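Local coordinates for DinB-like domain-containing protein (Thermus thermophilus, PDB 2YQY) that is of unknown function but, as a DinB-like four-helix bundle with an exposed histidine triad, possibly binds a metal ion, at residues R66-L71 / N131-P136; V54-D59 / L110-R115; S60-L65 / R117-E122. One frame throughout, in Å; residues are numbered along the deposited sequence.

Interaction 1 of 3, residues R66-L71 / N131-P136; sequences RRLRRL and NPATFP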
ATOM      1  N   ARG A  66      -7.722  -7.127  10.245  1.00 15.10           N
ATOM      2  CA  ARG A  66      -8.987  -7.773  10.602  1.00 15.18           C
ATOM      3  C   ARG A  66      -8.733  -8.982  11.504  1.00 14.93           C
ATOM      4  O   ARG A  66      -9.452  -9.191  12.457  1.00 14.15           O
ATOM      5  CB  ARG A  66      -9.753  -8.195   9.353  1.00 14.41           C
ATOM      6  CG  ARG A  66     -11.141  -8.843   9.621  1.00 14.21           C
ATOM      7  CD  ARG A  66     -11.884  -9.123   8.296  1.00 13.74           C
ATOM      8  NE  ARG A  66     -11.113 -10.053   7.474  1.00 15.32           N
ATOM      9  CZ  ARG A  66     -11.390 -10.393   6.217  1.00 18.65           C
ATOM     10  NH1 ARG A  66     -12.440  -9.891   5.595  1.00 18.99           N
ATOM     11  NH2 ARG A  66     -10.615 -11.263   5.583  1.00 19.31           N
ATOM     12  N   ARG A  67      -7.746  -9.803  11.185  1.00 14.42           N
ATOM     13  CA  ARG A  67      -7.429 -10.955  12.089  1.00 15.09           C
ATOM     14  C   ARG A  67      -6.973 -10.482  13.497  1.00 15.96           C
ATOM     15  O   ARG A  67      -7.422 -11.011  14.532  1.00 15.63           O
ATOM     16  CB  ARG A  67      -6.343 -11.816  11.463  1.00 15.07           C
ATOM     17  CG  ARG A  67      -6.210 -13.207  12.057  1.00 14.95           C
ATOM     18  CD  ARG A  67      -4.975 -13.944  11.449  1.00 16.42           C
ATOM     19  NE  ARG A  67      -5.122 -15.379  11.790  1.00 16.72           N
ATOM     20  CZ  ARG A  67      -4.619 -15.940  12.880  1.00 16.54           C
ATOM     21  NH1 ARG A  67      -3.885 -15.218  13.718  1.00 18.40           N
ATOM     22  NH2 ARG A  67      -4.834 -17.228  13.135  1.00 16.48           N
ATOM     23  N   LEU A  68      -6.137  -9.444  13.544  1.00 14.93           N
ATOM     24  CA  LEU A  68      -5.660  -8.932  14.845  1.00 15.51           C
ATOM     25  C   LEU A  68      -6.813  -8.369  15.703  1.00 14.80           C
ATOM     26  O   LEU A  68      -6.792  -8.475  16.943  1.00 14.34           O
ATOM     27  CB  LEU A  68      -4.549  -7.891  14.634  1.00 14.76           C
ATOM     28  CG  LEU A  68      -3.236  -8.564  14.164  1.00 16.21           C
ATOM     29  CD1 LEU A  68      -2.169  -7.525  13.813  1.00 13.65           C
ATOM     30  CD2 LEU A  68      -2.707  -9.554  15.242  1.00 15.77           C
ATOM     31  N   ARG A  69      -7.825  -7.832  15.030  1.00  4.20           N
ATOM     32  CA  ARG A  69      -9.001  -7.282  15.698  1.00  4.43           C
ATOM     33  C   ARG A  69      -9.830  -8.426  16.258  1.00  4.14           C
ATOM     34  O   ARG A  69     -10.282  -8.363  17.401  1.00  3.50           O
ATOM     35  CB  ARG A  69      -9.813  -6.426  14.731  1.00  4.78           C
ATOM     36  CG  ARG A  69     -10.899  -5.648  15.385  1.00  5.26           C
ATOM     37  CD  ARG A  69     -11.777  -4.848  14.405  1.00  3.57           C
ATOM     38  NE  ARG A  69     -11.986  -5.413  13.047  1.00  3.71           N
ATOM     39  CZ  ARG A  69     -13.095  -6.042  12.641  1.00  4.50           C
ATOM     40  NH1 ARG A  69     -14.095  -6.262  13.484  1.00  2.00           N
ATOM     41  NH2 ARG A  69     -13.234  -6.456  11.379  1.00  5.69           N
ATOM     42  N   ARG A  70      -9.990  -9.481  15.471  1.00  4.46           N
ATOM     43  CA  ARG A  70     -10.773 -10.639  15.904  1.00  5.51           C
ATOM     44  C   ARG A  70     -10.113 -11.366  17.078  1.00  5.46           C
ATOM     45  O   ARG A  70     -10.797 -11.753  18.011  1.00  4.87           O
ATOM     46  CB  ARG A  70     -11.073 -11.564  14.725  1.00  5.60           C
ATOM     47  CG  ARG A  70     -11.988 -10.885  13.695  1.00  8.00           C
ATOM     48  CD  ARG A  70     -12.070 -11.672  12.400  1.00 11.22           C
ATOM     49  NE  ARG A  70     -13.459 -12.015  12.131  1.00 12.92           N
ATOM     50  CZ  ARG A  70     -14.020 -13.188  12.412  1.00 12.93           C
ATOM     51  NH1 ARG A  70     -15.297 -13.389  12.132  1.00 12.72           N
ATOM     52  NH2 ARG A  70     -13.313 -14.167  12.957  1.00 14.15           N
ATOM     53  N   LEU A  71      -8.788 -11.512  17.034  1.00  6.60           N
ATOM     54  CA  LEU A  71      -7.978 -12.006  18.165  1.00  7.21           C
ATOM     55  C   LEU A  71      -8.075 -11.136  19.436  1.00  7.86           C
ATOM     56  O   LEU A  71      -7.949 -11.647  20.556  1.00  7.62           O
ATOM     57  CB  LEU A  71      -6.504 -12.152  17.751  1.00  7.10           C
ATOM     58  CG  LEU A  71      -6.094 -13.165  16.660  1.00  7.55           C
ATOM     59  CD1 LEU A  71      -4.704 -12.833  16.086  1.00  8.39           C
ATOM     60  CD2 LEU A  71      -6.127 -14.624  17.124  1.00  7.01           C
ATOM     61  N   ASN A 131      -3.300  -2.296  20.440  1.00 16.31           N
ATOM     62  CA  ASN A 131      -3.492  -3.759  20.481  1.00 16.23           C
ATOM     63  C   ASN A 131      -2.105  -4.427  20.535  1.00 16.25           C
ATOM     64  O   ASN A 131      -1.294  -4.188  19.640  1.00 17.52           O
ATOM     65  CB  ASN A 131      -4.291  -4.195  19.241  1.00 16.70           C
ATOM     66  CG  ASN A 131      -4.608  -5.713  19.206  1.00 18.01           C
ATOM     67  OD1 ASN A 131      -4.223  -6.472  20.104  1.00 18.61           O
ATOM     68  ND2 ASN A 131      -5.340  -6.139  18.175  1.00 20.42           N
ATOM     69  N   PRO A 132      -1.789  -5.179  21.615  1.00 16.84           N
ATOM     70  CA  PRO A 132      -0.498  -5.863  21.672  1.00 17.60           C
ATOM     71  C   PRO A 132      -0.352  -7.117  20.811  1.00 17.92           C
ATOM     72  O   PRO A 132       0.777  -7.608  20.655  1.00 19.45           O
ATOM     73  CB  PRO A 132      -0.325  -6.198  23.169  1.00 17.25           C
ATOM     74  CG  PRO A 132      -1.715  -6.240  23.733  1.00 16.78           C
ATOM     75  CD  PRO A 132      -2.563  -5.336  22.878  1.00 16.75           C
ATOM     76  N   ALA A 133      -1.455  -7.624  20.250  1.00 17.56           N
ATOM     77  CA  ALA A 133      -1.433  -8.872  19.474  1.00 17.37           C
ATOM     78  C   ALA A 133      -0.606  -8.676  18.207  1.00 17.29           C
ATOM     79  O   ALA A 133      -0.650  -7.589  17.614  1.00 16.50           O
ATOM     80  CB  ALA A 133      -2.857  -9.329  19.142  1.00 17.46           C
ATOM     81  N   THR A 134       0.113  -9.721  17.779  1.00 17.28           N
ATOM     82  CA  THR A 134       1.042  -9.581  16.657  1.00 17.19           C
ATOM     83  C   THR A 134       0.789 -10.624  15.563  1.00 16.61           C
ATOM     84  O   THR A 134       0.227 -11.714  15.811  1.00 16.08           O
ATOM     85  CB  THR A 134       2.550  -9.610  17.068  1.00 16.83           C
ATOM     86  OG1 THR A 134       2.909 -10.918  17.492  1.00 16.94           O
ATOM     87  CG2 THR A 134       2.908  -8.578  18.152  1.00 18.68           C
ATOM     88  N   PHE A 135       1.175 -10.274  14.351  1.00 16.36           N
ATOM     89  CA  PHE A 135       1.088 -11.240  13.259  1.00 16.86           C
ATOM     90  C   PHE A 135       2.389 -11.064  12.456  1.00 17.36           C
ATOM     91  O   PHE A 135       2.870  -9.927  12.334  1.00 18.15           O
ATOM     92  CB  PHE A 135      -0.196 -11.025  12.420  1.00 17.02           C
ATOM     93  CG  PHE A 135      -0.412 -12.081  11.362  1.00 16.23           C
ATOM     94  CD1 PHE A 135      -1.095 -13.255  11.651  1.00 16.68           C
ATOM     95  CD2 PHE A 135       0.144 -11.932  10.094  1.00 16.58           C
ATOM     96  CE1 PHE A 135      -1.259 -14.256  10.676  1.00 19.56           C
ATOM     97  CE2 PHE A 135       0.005 -12.944   9.130  1.00 17.11           C
ATOM     98  CZ  PHE A 135      -0.689 -14.092   9.409  1.00 18.07           C
ATOM     99  N   PRO A 136       2.985 -12.172  11.965  1.00 17.75           N
ATOM    100  CA  PRO A 136       4.278 -12.038  11.268  1.00 18.01           C
ATOM    101  C   PRO A 136       4.248 -11.316   9.921  1.00 17.54           C
ATOM    102  O   PRO A 136       3.428 -11.653   9.037  1.00 14.74           O
ATOM    103  CB  PRO A 136       4.801 -13.482  11.137  1.00 18.02           C
ATOM    104  CG  PRO A 136       3.558 -14.349  11.241  1.00 20.08           C
ATOM    105  CD  PRO A 136       2.576 -13.584  12.135  1.00 17.88           C
TER
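The CD2 methyl of Leu68 reaches the peptide between Thr134 and Phe135, while the Phe135 ring swings past it toward Arg67. Leu68 holds CG anti to its carbonyl carbon, sending the branched tip against the loop, with CD2 3.7 Å from Thr134 C. The same methyl lies 3.9 Å from Ala133 CB and 4.1 Å from Phe135 CB. Alanine suits its place because a single methyl lets the loop come close to the helix, the Leu68 and Ala133 CA atoms being 6.3 Å apart. Ala133 O is buried with no polar partner. Phe135 has CG anti to its backbone N (chi1 -174°), and its ring crosses the extended Arg67 chain at about a right angle. CD of Arg67 makes the closest approach, 3.8 Å from Phe135 CE1, with NH1 also near that side of the ring and the guanidinium and ring planes 50° apart. Pro136 CD rests over one face of the ring, offset toward its rim.

The polar anchor is Asn131. Its ND2 donates to Leu68 O at 3.0 Å, with that oxygen in the amide plane, although the hydrogen bond is somewhat bent (N-H...O 142°) and ND2 stands above the carbonyl plane of Leu68. Asn131 OD1 accepts from Ala133 N at 3.0 Å, an Asx turn, so asparagine suits the place by offering donor and acceptor together, and the amide's rotation is fixed.

The contact ties the C-terminal end of helix 47-71 to the loop entering strand 135-137, and Pro145 and Trp148 of helix 145-149 also pack on Leu68.

Interaction 2 of 3, residues V54-D59 / L110-R115; sequences VALVED and LALLDR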
ATOM      1  N   VAL A  54       1.483  -2.564  -4.774  1.00 18.58           N
ATOM      2  CA  VAL A  54       1.054  -1.698  -3.709  1.00 18.68           C
ATOM      3  C   VAL A  54      -0.386  -2.031  -3.243  1.00 19.09           C
ATOM      4  O   VAL A  54      -0.625  -2.155  -2.041  1.00 18.74           O
ATOM      5  CB  VAL A  54       1.174  -0.189  -4.121  1.00 18.12           C
ATOM      6  CG1 VAL A  54       0.381   0.708  -3.147  1.00 17.88           C
ATOM      7  CG2 VAL A  54       2.677   0.218  -4.204  1.00 18.61           C
ATOM      8  N   ALA A  55      -1.331  -2.112  -4.189  1.00 18.82           N
ATOM      9  CA  ALA A  55      -2.695  -2.492  -3.905  1.00 18.34           C
ATOM     10  C   ALA A  55      -2.791  -3.866  -3.200  1.00 19.02           C
ATOM     11  O   ALA A  55      -3.539  -4.010  -2.219  1.00 16.05           O
ATOM     12  CB  ALA A  55      -3.536  -2.488  -5.207  1.00 18.55           C
ATOM     13  N   LEU A  56      -2.078  -4.882  -3.692  1.00 18.13           N
ATOM     14  CA  LEU A  56      -2.209  -6.244  -3.083  1.00 17.85           C
ATOM     15  C   LEU A  56      -1.693  -6.213  -1.611  1.00 17.96           C
ATOM     16  O   LEU A  56      -2.299  -6.818  -0.698  1.00 16.43           O
ATOM     17  CB  LEU A  56      -1.476  -7.304  -3.907  1.00 17.01           C
ATOM     18  CG  LEU A  56      -2.070  -7.466  -5.316  1.00 18.87           C
ATOM     19  CD1 LEU A  56      -1.236  -8.425  -6.222  1.00 20.85           C
ATOM     20  CD2 LEU A  56      -3.553  -7.898  -5.233  1.00 20.83           C
ATOM     21  N   VAL A  57      -0.610  -5.482  -1.384  1.00 17.54           N
ATOM     22  CA  VAL A  57      -0.048  -5.413  -0.046  1.00 17.45           C
ATOM     23  C   VAL A  57      -1.014  -4.673   0.896  1.00 18.01           C
ATOM     24  O   VAL A  57      -1.127  -5.046   2.072  1.00 18.82           O
ATOM     25  CB  VAL A  57       1.384  -4.828  -0.047  1.00 18.59           C
ATOM     26  CG1 VAL A  57       1.874  -4.522   1.390  1.00 16.90           C
ATOM     27  CG2 VAL A  57       2.377  -5.815  -0.780  1.00 18.32           C
ATOM     28  N   GLU A  58      -1.716  -3.656   0.410  1.00 17.58           N
ATOM     29  CA  GLU A  58      -2.702  -2.964   1.262  1.00 18.61           C
ATOM     30  C   GLU A  58      -3.891  -3.863   1.551  1.00 18.82           C
ATOM     31  O   GLU A  58      -4.423  -3.852   2.635  1.00 18.89           O
ATOM     32  CB  GLU A  58      -3.249  -1.706   0.603  1.00 19.11           C
ATOM     33  CG  GLU A  58      -2.187  -0.668   0.394  1.00 21.10           C
ATOM     34  CD  GLU A  58      -2.661   0.769   0.538  1.00 20.15           C
ATOM     35  OE1 GLU A  58      -3.881   1.068   0.390  1.00 17.58           O
ATOM     36  OE2 GLU A  58      -1.770   1.604   0.767  1.00 18.35           O
ATOM     37  N   ASP A  59      -4.290  -4.660   0.566  1.00 18.24           N
ATOM     38  CA  ASP A  59      -5.360  -5.633   0.791  1.00 19.06           C
ATOM     39  C   ASP A  59      -4.967  -6.642   1.873  1.00 19.43           C
ATOM     40  O   ASP A  59      -5.719  -6.901   2.795  1.00 17.93           O
ATOM     41  CB  ASP A  59      -5.748  -6.338  -0.508  1.00 17.44           C
ATOM     42  CG  ASP A  59      -6.838  -7.358  -0.300  1.00 19.72           C
ATOM     43  OD1 ASP A  59      -8.018  -6.968  -0.349  1.00 18.84           O
ATOM     44  OD2 ASP A  59      -6.526  -8.548  -0.072  1.00 18.69           O
ATOM     45  N   LEU A 110      -6.008   1.248 -11.196  1.00 23.32           N
ATOM     46  CA  LEU A 110      -6.616   2.323 -10.392  1.00 23.54           C
ATOM     47  C   LEU A 110      -7.787   1.808  -9.565  1.00 23.25           C
ATOM     48  O   LEU A 110      -7.983   2.235  -8.423  1.00 23.87           O
ATOM     49  CB  LEU A 110      -7.116   3.468 -11.286  1.00 23.02           C
ATOM     50  CG  LEU A 110      -6.111   4.422 -11.943  1.00 23.02           C
ATOM     51  CD1 LEU A 110      -6.861   5.504 -12.690  1.00 24.19           C
ATOM     52  CD2 LEU A 110      -5.118   5.049 -10.946  1.00 24.37           C
ATOM     53  N   ALA A 111      -8.563   0.904 -10.157  1.00 22.85           N
ATOM     54  CA  ALA A 111      -9.714   0.307  -9.493  1.00 22.87           C
ATOM     55  C   ALA A 111      -9.229  -0.602  -8.355  1.00 22.90           C
ATOM     56  O   ALA A 111      -9.811  -0.611  -7.275  1.00 21.06           O
ATOM     57  CB  ALA A 111     -10.599  -0.459 -10.509  1.00 22.31           C
ATOM     58  N   LEU A 112      -8.146  -1.346  -8.600  1.00 25.74           N
ATOM     59  CA  LEU A 112      -7.562  -2.221  -7.572  1.00 25.10           C
ATOM     60  C   LEU A 112      -7.027  -1.396  -6.394  1.00 22.32           C
ATOM     61  O   LEU A 112      -7.214  -1.757  -5.211  1.00 19.25           O
ATOM     62  CB  LEU A 112      -6.439  -3.095  -8.171  1.00 24.79           C
ATOM     63  CG  LEU A 112      -5.973  -4.335  -7.385  1.00 26.50           C
ATOM     64  CD1 LEU A 112      -7.090  -5.379  -7.199  1.00 26.72           C
ATOM     65  CD2 LEU A 112      -4.778  -4.975  -8.061  1.00 24.87           C
ATOM     66  N   LEU A 113      -6.377  -0.287  -6.719  1.00 19.94           N
ATOM     67  CA  LEU A 113      -5.882   0.618  -5.684  1.00 19.99           C
ATOM     68  C   LEU A 113      -7.025   1.158  -4.805  1.00 20.71           C
ATOM     69  O   LEU A 113      -6.911   1.133  -3.578  1.00 21.00           O
ATOM     70  CB  LEU A 113      -5.072   1.752  -6.318  1.00 19.17           C
ATOM     71  CG  LEU A 113      -3.683   1.351  -6.850  1.00 18.44           C
ATOM     72  CD1 LEU A 113      -3.174   2.404  -7.853  1.00 19.43           C
ATOM     73  CD2 LEU A 113      -2.702   1.192  -5.692  1.00 21.18           C
ATOM     74  N   ASP A 114      -8.117   1.604  -5.426  1.00 19.87           N
ATOM     75  CA  ASP A 114      -9.211   2.230  -4.685  1.00 20.85           C
ATOM     76  C   ASP A 114      -9.863   1.238  -3.748  1.00 21.02           C
ATOM     77  O   ASP A 114     -10.154   1.563  -2.601  1.00 20.83           O
ATOM     78  CB  ASP A 114     -10.262   2.823  -5.624  1.00 21.54           C
ATOM     79  CG  ASP A 114      -9.794   4.119  -6.274  1.00 24.79           C
ATOM     80  OD1 ASP A 114      -8.744   4.653  -5.859  1.00 28.49           O
ATOM     81  OD2 ASP A 114     -10.462   4.603  -7.208  1.00 25.33           O
ATOM     82  N   ARG A 115     -10.111   0.039  -4.254  1.00 20.44           N
ATOM     83  CA  ARG A 115     -10.777  -1.005  -3.472  1.00 20.77           C
ATOM     84  C   ARG A 115      -9.957  -1.400  -2.240  1.00 20.47           C
ATOM     85  O   ARG A 115     -10.481  -1.450  -1.135  1.00 19.68           O
ATOM     86  CB  ARG A 115     -11.030  -2.233  -4.342  1.00 20.74           C
ATOM     87  CG  ARG A 115     -11.899  -3.270  -3.670  1.00 22.60           C
TER
HETATM   88  O   HOH W   1      -4.506   0.273  -2.253  1.00 32.61           O
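In the four-helix bundle of this DinB-like protein, helices 47-71 and 106-126 run in nearly the same direction here, their local axes 8.6 Å apart and inclined by 22°. Ala55 permits that closeness. Its CB points toward the partner helix and enters between Leu112 and Leu113, and its single methyl fits the short gap between the helices, whose Ala55 and Leu113 CA atoms are 4.8 Å apart.

The two leucines embrace the methyl with different torsions. Leu112 sets CG anti to its backbone N (chi1 -163°), so that CG stands 3.8 Å from Ala55 CB and the branch continues toward the outer side, where CD2 meets CD2 of Leu56 more loosely at 4.2 Å. Leu113 instead turns CG anti to its carbonyl carbon (chi1 -73°). This leads the chain inward, and although its first bond does not aim at helix 47-71, CD2 ends 3.8 Å from Ala55 CB on the buried side. Val54, with CG1 anti to its backbone N, crosses Leu113 obliquely and offers CG1 to that same CD2 at 4.0 Å. The beta-branched valine thus fills the inner side beside the alanine, and it also touches Glu156 and His159 of helix 153-165.

Polar groups enter at the inner border. Glu58, with CG anti to its carbonyl carbon, brings its carboxylate there, and OE1 forms a salt bridge with Arg117 NE, which probably favours the ionised form. A water spans the two helices by donating both hydrogens, one to Glu58 OE1 at 2.8 Å and the other to Leu113 O at 2.9 Å.

Interaction 3 of 3, residues S60-L65 / R117-E122; sequences STARVL and RAFLLE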
ATOM      1  N   SER A  60      -3.759  -7.172   1.740  1.00 19.41           N
ATOM      2  CA  SER A  60      -3.203  -8.165   2.631  1.00 19.86           C
ATOM      3  C   SER A  60      -3.101  -7.562   4.065  1.00 19.34           C
ATOM      4  O   SER A  60      -3.564  -8.178   5.078  1.00 17.87           O
ATOM      5  CB  SER A  60      -1.843  -8.542   2.054  1.00 19.28           C
ATOM      6  OG  SER A  60      -1.236  -9.497   2.853  1.00 24.23           O
ATOM      7  N   THR A  61      -2.582  -6.333   4.144  1.00 18.52           N
ATOM      8  CA  THR A  61      -2.483  -5.597   5.441  1.00 19.03           C
ATOM      9  C   THR A  61      -3.828  -5.460   6.121  1.00 19.76           C
ATOM     10  O   THR A  61      -3.982  -5.694   7.348  1.00 19.66           O
ATOM     11  CB  THR A  61      -1.898  -4.186   5.223  1.00 18.51           C
ATOM     12  OG1 THR A  61      -0.595  -4.325   4.638  1.00 17.17           O
ATOM     13  CG2 THR A  61      -1.791  -3.410   6.582  1.00 18.13           C
ATOM     14  N   ALA A  62      -4.822  -5.081   5.320  1.00 20.08           N
ATOM     15  CA  ALA A  62      -6.198  -4.944   5.828  1.00 18.86           C
ATOM     16  C   ALA A  62      -6.715  -6.262   6.417  1.00 19.33           C
ATOM     17  O   ALA A  62      -7.359  -6.270   7.462  1.00 17.51           O
ATOM     18  CB  ALA A  62      -7.099  -4.456   4.741  1.00 18.98           C
ATOM     19  N   ARG A  63      -6.430  -7.388   5.763  1.00 18.31           N
ATOM     20  CA  ARG A  63      -6.833  -8.695   6.314  1.00 18.27           C
ATOM     21  C   ARG A  63      -6.076  -9.049   7.603  1.00 17.72           C
ATOM     22  O   ARG A  63      -6.623  -9.695   8.488  1.00 17.50           O
ATOM     23  CB  ARG A  63      -6.613  -9.801   5.274  1.00 16.98           C
ATOM     24  CG  ARG A  63      -7.394  -9.557   3.998  1.00 17.90           C
ATOM     25  CD  ARG A  63      -7.221 -10.677   2.948  1.00 17.49           C
ATOM     26  NE  ARG A  63      -7.707 -10.155   1.681  1.00 19.95           N
ATOM     27  CZ  ARG A  63      -8.993 -10.108   1.345  1.00 21.73           C
ATOM     28  NH1 ARG A  63      -9.914 -10.634   2.142  1.00 25.33           N
ATOM     29  NH2 ARG A  63      -9.359  -9.580   0.183  1.00 23.25           N
ATOM     30  N   VAL A  64      -4.808  -8.657   7.695  1.00 13.77           N
ATOM     31  CA  VAL A  64      -4.026  -8.877   8.928  1.00 14.73           C
ATOM     32  C   VAL A  64      -4.663  -8.087  10.040  1.00 15.42           C
ATOM     33  O   VAL A  64      -4.880  -8.614  11.153  1.00 15.01           O
ATOM     34  CB  VAL A  64      -2.520  -8.484   8.755  1.00 15.03           C
ATOM     35  CG1 VAL A  64      -1.818  -8.446  10.138  1.00 16.78           C
ATOM     36  CG2 VAL A  64      -1.805  -9.462   7.784  1.00 14.12           C
ATOM     37  N   LEU A  65      -4.990  -6.814   9.754  1.00 16.25           N
ATOM     38  CA  LEU A  65      -5.639  -5.993  10.769  1.00 15.75           C
ATOM     39  C   LEU A  65      -6.953  -6.600  11.189  1.00 15.70           C
ATOM     40  O   LEU A  65      -7.312  -6.549  12.372  1.00 17.37           O
ATOM     41  CB  LEU A  65      -5.855  -4.557  10.265  1.00 17.12           C
ATOM     42  CG  LEU A  65      -4.574  -3.701  10.027  1.00 14.56           C
ATOM     43  CD1 LEU A  65      -4.876  -2.288   9.478  1.00 16.31           C
ATOM     44  CD2 LEU A  65      -3.774  -3.605  11.298  1.00 14.73           C
ATOM     45  N   ARG A 117      -7.537   0.214  -0.782  1.00 22.61           N
ATOM     46  CA  ARG A 117      -7.393   1.377   0.098  1.00 22.57           C
ATOM     47  C   ARG A 117      -8.677   1.618   0.902  1.00 22.52           C
ATOM     48  O   ARG A 117      -8.585   1.897   2.094  1.00 21.94           O
ATOM     49  CB  ARG A 117      -6.970   2.648  -0.680  1.00 23.06           C
ATOM     50  CG  ARG A 117      -6.960   3.944   0.182  1.00 23.22           C
ATOM     51  CD  ARG A 117      -6.022   3.862   1.413  1.00 21.71           C
ATOM     52  NE  ARG A 117      -4.620   3.658   1.041  1.00 20.21           N
ATOM     53  CZ  ARG A 117      -3.697   4.623   0.984  1.00 19.04           C
ATOM     54  NH1 ARG A 117      -4.028   5.896   1.252  1.00 21.00           N
ATOM     55  NH2 ARG A 117      -2.435   4.316   0.664  1.00 20.37           N
ATOM     56  N   ALA A 118      -9.859   1.481   0.282  1.00 21.15           N
ATOM     57  CA  ALA A 118     -11.129   1.570   1.053  1.00 21.18           C
ATOM     58  C   ALA A 118     -11.170   0.507   2.162  1.00 20.94           C
ATOM     59  O   ALA A 118     -11.539   0.802   3.291  1.00 20.01           O
ATOM     60  CB  ALA A 118     -12.377   1.452   0.127  1.00 21.52           C
ATOM     61  N   PHE A 119     -10.757  -0.719   1.833  1.00 21.43           N
ATOM     62  CA  PHE A 119     -10.750  -1.859   2.757  1.00 21.24           C
ATOM     63  C   PHE A 119      -9.758  -1.572   3.885  1.00 22.28           C
ATOM     64  O   PHE A 119     -10.075  -1.706   5.059  1.00 21.15           O
ATOM     65  CB  PHE A 119     -10.341  -3.131   1.980  1.00 21.18           C
ATOM     66  CG  PHE A 119     -10.329  -4.388   2.810  1.00 22.31           C
ATOM     67  CD1 PHE A 119     -11.047  -4.473   4.004  1.00 22.45           C
ATOM     68  CD2 PHE A 119      -9.612  -5.504   2.386  1.00 20.64           C
ATOM     69  CE1 PHE A 119     -11.020  -5.652   4.777  1.00 22.26           C
ATOM     70  CE2 PHE A 119      -9.605  -6.672   3.143  1.00 20.75           C
ATOM     71  CZ  PHE A 119     -10.311  -6.741   4.336  1.00 22.11           C
ATOM     72  N   LEU A 120      -8.538  -1.182   3.522  1.00 21.21           N
ATOM     73  CA  LEU A 120      -7.570  -0.811   4.539  1.00 21.27           C
ATOM     74  C   LEU A 120      -8.072   0.275   5.513  1.00 21.85           C
ATOM     75  O   LEU A 120      -7.902   0.136   6.738  1.00 22.36           O
ATOM     76  CB  LEU A 120      -6.246  -0.395   3.898  1.00 20.91           C
ATOM     77  CG  LEU A 120      -5.118   0.011   4.859  1.00 20.82           C
ATOM     78  CD1 LEU A 120      -4.786  -1.120   5.875  1.00 21.04           C
ATOM     79  CD2 LEU A 120      -3.896   0.415   4.059  1.00 19.95           C
ATOM     80  N   LEU A 121      -8.665   1.342   4.981  1.00 20.79           N
ATOM     81  CA  LEU A 121      -9.111   2.425   5.801  1.00 21.10           C
ATOM     82  C   LEU A 121     -10.253   1.984   6.754  1.00 22.12           C
ATOM     83  O   LEU A 121     -10.376   2.503   7.877  1.00 21.25           O
ATOM     84  CB  LEU A 121      -9.552   3.619   4.935  1.00 20.63           C
ATOM     85  CG  LEU A 121      -8.492   4.485   4.236  1.00 21.47           C
ATOM     86  CD1 LEU A 121      -9.151   5.589   3.386  1.00 22.13           C
ATOM     87  CD2 LEU A 121      -7.453   5.095   5.159  1.00 21.89           C
ATOM     88  N   GLU A 122     -11.126   1.096   6.263  1.00 22.51           N
ATOM     89  CA  GLU A 122     -12.202   0.557   7.085  1.00 22.55           C
ATOM     90  C   GLU A 122     -11.613  -0.193   8.288  1.00 22.14           C
ATOM     91  O   GLU A 122     -12.100  -0.061   9.408  1.00 20.10           O
ATOM     92  CB  GLU A 122     -13.149  -0.350   6.265  1.00 23.34           C
TER
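One face of the Phe119 ring carries the methyl of Ala62, whose CB sits 3.6 Å from the ring centroid and 11° off the normal, a well-centred CH-pi contact between two helices of the four-helix bundle. At the ring's edge, near its plane, lies Arg63 CG, 3.7 Å from Phe119 CE2. The Arg63 guanidinium has this same CE2 over the centre of one face, the two planes being 64° apart, so the ring presents a corner to the flat cation and does not stack on it. Arg63 runs extended from CG to NE, bringing its alkyl part past the ring while NE forms a salt bridge with Asp59.

Phe119 reaches across because CG is anti to its backbone N (chi1 -179°). Replacing it with an alanine would remove the ring, and with it would probably go the cover on Ala62 and the apolar surface along which Arg63 lies.

The small Ala62 lets the local axes of helices 47-71 and 106-126 approach to 8.4 Å, and its CB also meets the backbone of the other helix at Leu120 CA, 3.7 Å away. On the buried side Leu120, likewise with CG anti to the backbone N, supplies a branched tip suited to fit between Thr61 and Leu65. Threonine is accommodated there because its OG1 bonds to Val57 O within its own helix, leaving the methyl for packing: Thr61 CG2 lies 3.8 Å from Leu120 CD1, which also stands 3.8 Å from Leu65 CD1.

Overall arrangement
All three contacts draw on helix 47-71, in the order interaction 2, interaction 3, interaction 1 toward its C-terminal end. Their second segments follow in the same order, two on helix 106-126 and the last on the loop and strand beyond it, so the contacts interleave along the chain. Interactions 2 and 3 have centres 10 Å apart and form one interhelical seam, joined by the salt bridge between Glu58 and Arg117. Interaction 1 lies 13 Å from interaction 3 and 21 Å from interaction 2, centre to centre, and touches the former where Phe135 packs on Val64. Helix 47-71 thus pairs with helix 106-126 inside the bundle and at its C-terminal end holds the loop following that helix.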